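Local coordinates for protein putative sesquiterpene cyclase (PDB 4MC3) that catalyses the magnesium-dependent 1,11-cyclisation of (2E,6E)-farnesyl diphosphate, with addition of water, to the sesquiterpene alcohol (2Z,6E)-hedycaryol, at residues Asp170-Arg175 / Ile217-Asp222. Residues are numbered along the deposited sequence; the frame is centred on the assembly and turned at random.
Sequences DYLDRR and IALVND
Arg175 and Asp222 form the salt bridge that joins helix 168-178 to helix 204-225 in this class I terpene cyclase alpha-helical fold, the second helix carrying the start of the NXXXSXXXE motif, which probably binds magnesium. The local axes pass 11.1 Å apart at 110°, so side chains make the buried junction. Arg175 grips from its side: NE lies 3.2 Å and NH2 3.0 Å from the same oxygen, Asp222 OD1, which both approach from one face of the carboxylate. The guanidinium and carboxylate planes differ by only 9°. The methyl of Ala218 packs over one guanidinium face, offset toward the rim, with CB 3.6 Å from Arg175 CG. A bend at chi2 (62°) puts CD of Arg175 beside the same methyl.

The other carboxylate oxygen, Asp222 OD2, accepts the hydroxyl of Tyr171 on its syn side, OH to OD2 2.5 Å, and also the backbone N of Ala238, so both oxygens are held and the carboxylate's rotation is fixed. An alanine in place of Asp222 would probably leave the Tyr171 hydroxyl, the Arg175 charge and the backbone N of Ala238 without this partner, and hold the guanidinium less firmly. Arg175 probably binds the substrate, and its NH1 bonds Ser178 of the nerolidol pocket; the grip of Asp222 is consistent with a second-shell role in positioning it. Beside the polar cluster, Leu172 CD2 meets Leu219 CD2 at 3.9 Å, and both leucines pack on Leu260. Asn221, a probable magnesium ligand, bonds His310 through ND2, while its OD1 lies 2.9 Å from Arg175 NH2.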
loop_
_atom_site.group_PDB
_atom_site.type_symbol
_atom_site.label_atom_id
_atom_site.label_comp_id
_atom_site.label_asym_id
_atom_site.label_seq_id
_atom_site.Cartn_x
_atom_site.Cartn_y
_atom_site.Cartn_z
ATOM N N ASP A 170 -0.871 -16.451 -8.555
ATOM C CA ASP A 170 -2.125 -15.909 -8.040
ATOM C C ASP A 170 -1.865 -15.153 -6.740
ATOM O O ASP A 170 -2.517 -14.107 -6.455
ATOM C CB ASP A 170 -3.126 -17.025 -7.765
ATOM C CG ASP A 170 -3.654 -17.672 -9.045
ATOM O OD1 ASP A 170 -3.486 -17.132 -10.151
ATOM O OD2 ASP A 170 -4.195 -18.779 -8.945
ATOM N N TYR A 171 -0.972 -15.675 -5.897
ATOM C CA TYR A 171 -0.564 -14.961 -4.671
ATOM C C TYR A 171 -0.060 -13.574 -5.013
ATOM O O TYR A 171 -0.480 -12.568 -4.392
ATOM C CB TYR A 171 0.456 -15.749 -3.849
ATOM C CG TYR A 171 1.090 -14.936 -2.709
ATOM C CD1 TYR A 171 0.388 -14.633 -1.572
ATOM C CD2 TYR A 171 2.370 -14.435 -2.821
ATOM C CE1 TYR A 171 0.956 -13.902 -0.562
ATOM C CE2 TYR A 171 2.955 -13.704 -1.817
ATOM C CZ TYR A 171 2.243 -13.448 -0.667
ATOM O OH TYR A 171 2.782 -12.693 0.348
ATOM N N LEU A 172 0.848 -13.449 -5.989
ATOM C CA LEU A 172 1.390 -12.113 -6.273
ATOM C C LEU A 172 0.307 -11.154 -6.799
ATOM O O LEU A 172 0.322 -9.955 -6.536
ATOM C CB LEU A 172 2.578 -12.154 -7.256
ATOM C CG LEU A 172 3.796 -12.965 -6.838
ATOM C CD1 LEU A 172 4.882 -12.940 -7.932
ATOM C CD2 LEU A 172 4.348 -12.418 -5.550
ATOM N N ASP A 173 -0.640 -11.688 -7.539
ATOM C CA ASP A 173 -1.714 -10.881 -8.105
ATOM C C ASP A 173 -2.518 -10.252 -6.972
ATOM O O ASP A 173 -2.950 -9.090 -7.121
ATOM C CB ASP A 173 -2.646 -11.732 -8.941
ATOM C CG ASP A 173 -2.098 -12.064 -10.323
ATOM O OD1 ASP A 173 -1.117 -11.437 -10.776
ATOM O OD2 ASP A 173 -2.754 -12.877 -11.026
ATOM N N ARG A 174 -2.748 -10.967 -5.893
ATOM C CA ARG A 174 -3.465 -10.433 -4.712
ATOM C C ARG A 174 -2.562 -9.656 -3.746
ATOM O O ARG A 174 -2.990 -8.611 -3.154
ATOM C CB ARG A 174 -4.296 -11.468 -4.008
ATOM C CG ARG A 174 -3.560 -12.438 -3.194
ATOM C CD ARG A 174 -4.591 -13.310 -2.441
ATOM N NE ARG A 174 -3.862 -14.378 -1.820
ATOM C CZ ARG A 174 -3.538 -15.525 -2.444
ATOM N NH1 ARG A 174 -2.833 -16.430 -1.803
ATOM N NH2 ARG A 174 -3.920 -15.761 -3.698
ATOM N N ARG A 175 -1.297 -10.066 -3.646
ATOM C CA ARG A 175 -0.353 -9.446 -2.747
ATOM C C ARG A 175 -0.071 -7.987 -3.132
ATOM O O ARG A 175 0.191 -7.144 -2.261
ATOM C CB ARG A 175 0.959 -10.243 -2.687
ATOM C CG ARG A 175 1.905 -9.788 -1.641
ATOM C CD ARG A 175 1.369 -9.914 -0.254
ATOM N NE ARG A 175 2.408 -9.673 0.726
ATOM C CZ ARG A 175 2.361 -8.742 1.670
ATOM N NH1 ARG A 175 1.287 -7.947 1.827
ATOM N NH2 ARG A 175 3.397 -8.603 2.441
ATOM N N ILE A 217 8.145 -4.223 -2.380
ATOM C CA ILE A 217 7.864 -3.918 -1.015
ATOM C C ILE A 217 7.272 -5.116 -0.332
ATOM O O ILE A 217 7.630 -5.452 0.811
ATOM C CB ILE A 217 6.950 -2.660 -0.963
ATOM C CG1 ILE A 217 7.733 -1.433 -1.454
ATOM C CG2 ILE A 217 6.375 -2.444 0.393
ATOM C CD1 ILE A 217 6.880 -0.226 -1.792
ATOM N N ALA A 218 6.268 -5.735 -0.950
ATOM C CA ALA A 218 5.596 -6.879 -0.333
ATOM C C ALA A 218 6.473 -8.083 -0.166
ATOM O O ALA A 218 6.381 -8.771 0.882
ATOM C CB ALA A 218 4.380 -7.278 -1.117
ATOM N N LEU A 219 7.324 -8.356 -1.150
ATOM C CA LEU A 219 8.176 -9.531 -1.096
ATOM C C LEU A 219 9.279 -9.338 -0.039
ATOM O O LEU A 219 9.647 -10.291 0.667
ATOM C CB LEU A 219 8.777 -9.828 -2.458
ATOM C CG LEU A 219 7.788 -10.377 -3.471
ATOM C CD1 LEU A 219 8.324 -10.307 -4.866
ATOM C CD2 LEU A 219 7.368 -11.797 -3.128
ATOM N N VAL A 220 9.794 -8.111 0.067
ATOM C CA VAL A 220 10.754 -7.816 1.144
ATOM C C VAL A 220 10.043 -8.027 2.486
ATOM O O VAL A 220 10.603 -8.674 3.392
ATOM C CB VAL A 220 11.346 -6.397 0.988
ATOM C CG1 VAL A 220 12.044 -5.935 2.274
ATOM C CG2 VAL A 220 12.243 -6.386 -0.220
ATOM N N ASN A 221 8.825 -7.496 2.637
ATOM C CA ASN A 221 7.976 -7.726 3.831
ATOM C C ASN A 221 7.840 -9.227 4.119
ATOM O O ASN A 221 7.999 -9.636 5.254
ATOM C CB ASN A 221 6.609 -7.023 3.731
ATOM C CG ASN A 221 5.669 -7.326 4.895
ATOM O OD1 ASN A 221 4.983 -8.353 4.904
ATOM N ND2 ASN A 221 5.587 -6.407 5.860
ATOM N N ASP A 222 7.607 -10.042 3.096
ATOM C CA ASP A 222 7.410 -11.474 3.274
ATOM C C ASP A 222 8.672 -12.099 3.891
ATOM O O ASP A 222 8.585 -12.948 4.777
ATOM C CB ASP A 222 7.078 -12.180 1.950
ATOM C CG ASP A 222 5.668 -11.981 1.475
ATOM O OD1 ASP A 222 4.876 -11.230 2.072
ATOM O OD2 ASP A 222 5.328 -12.616 0.433
#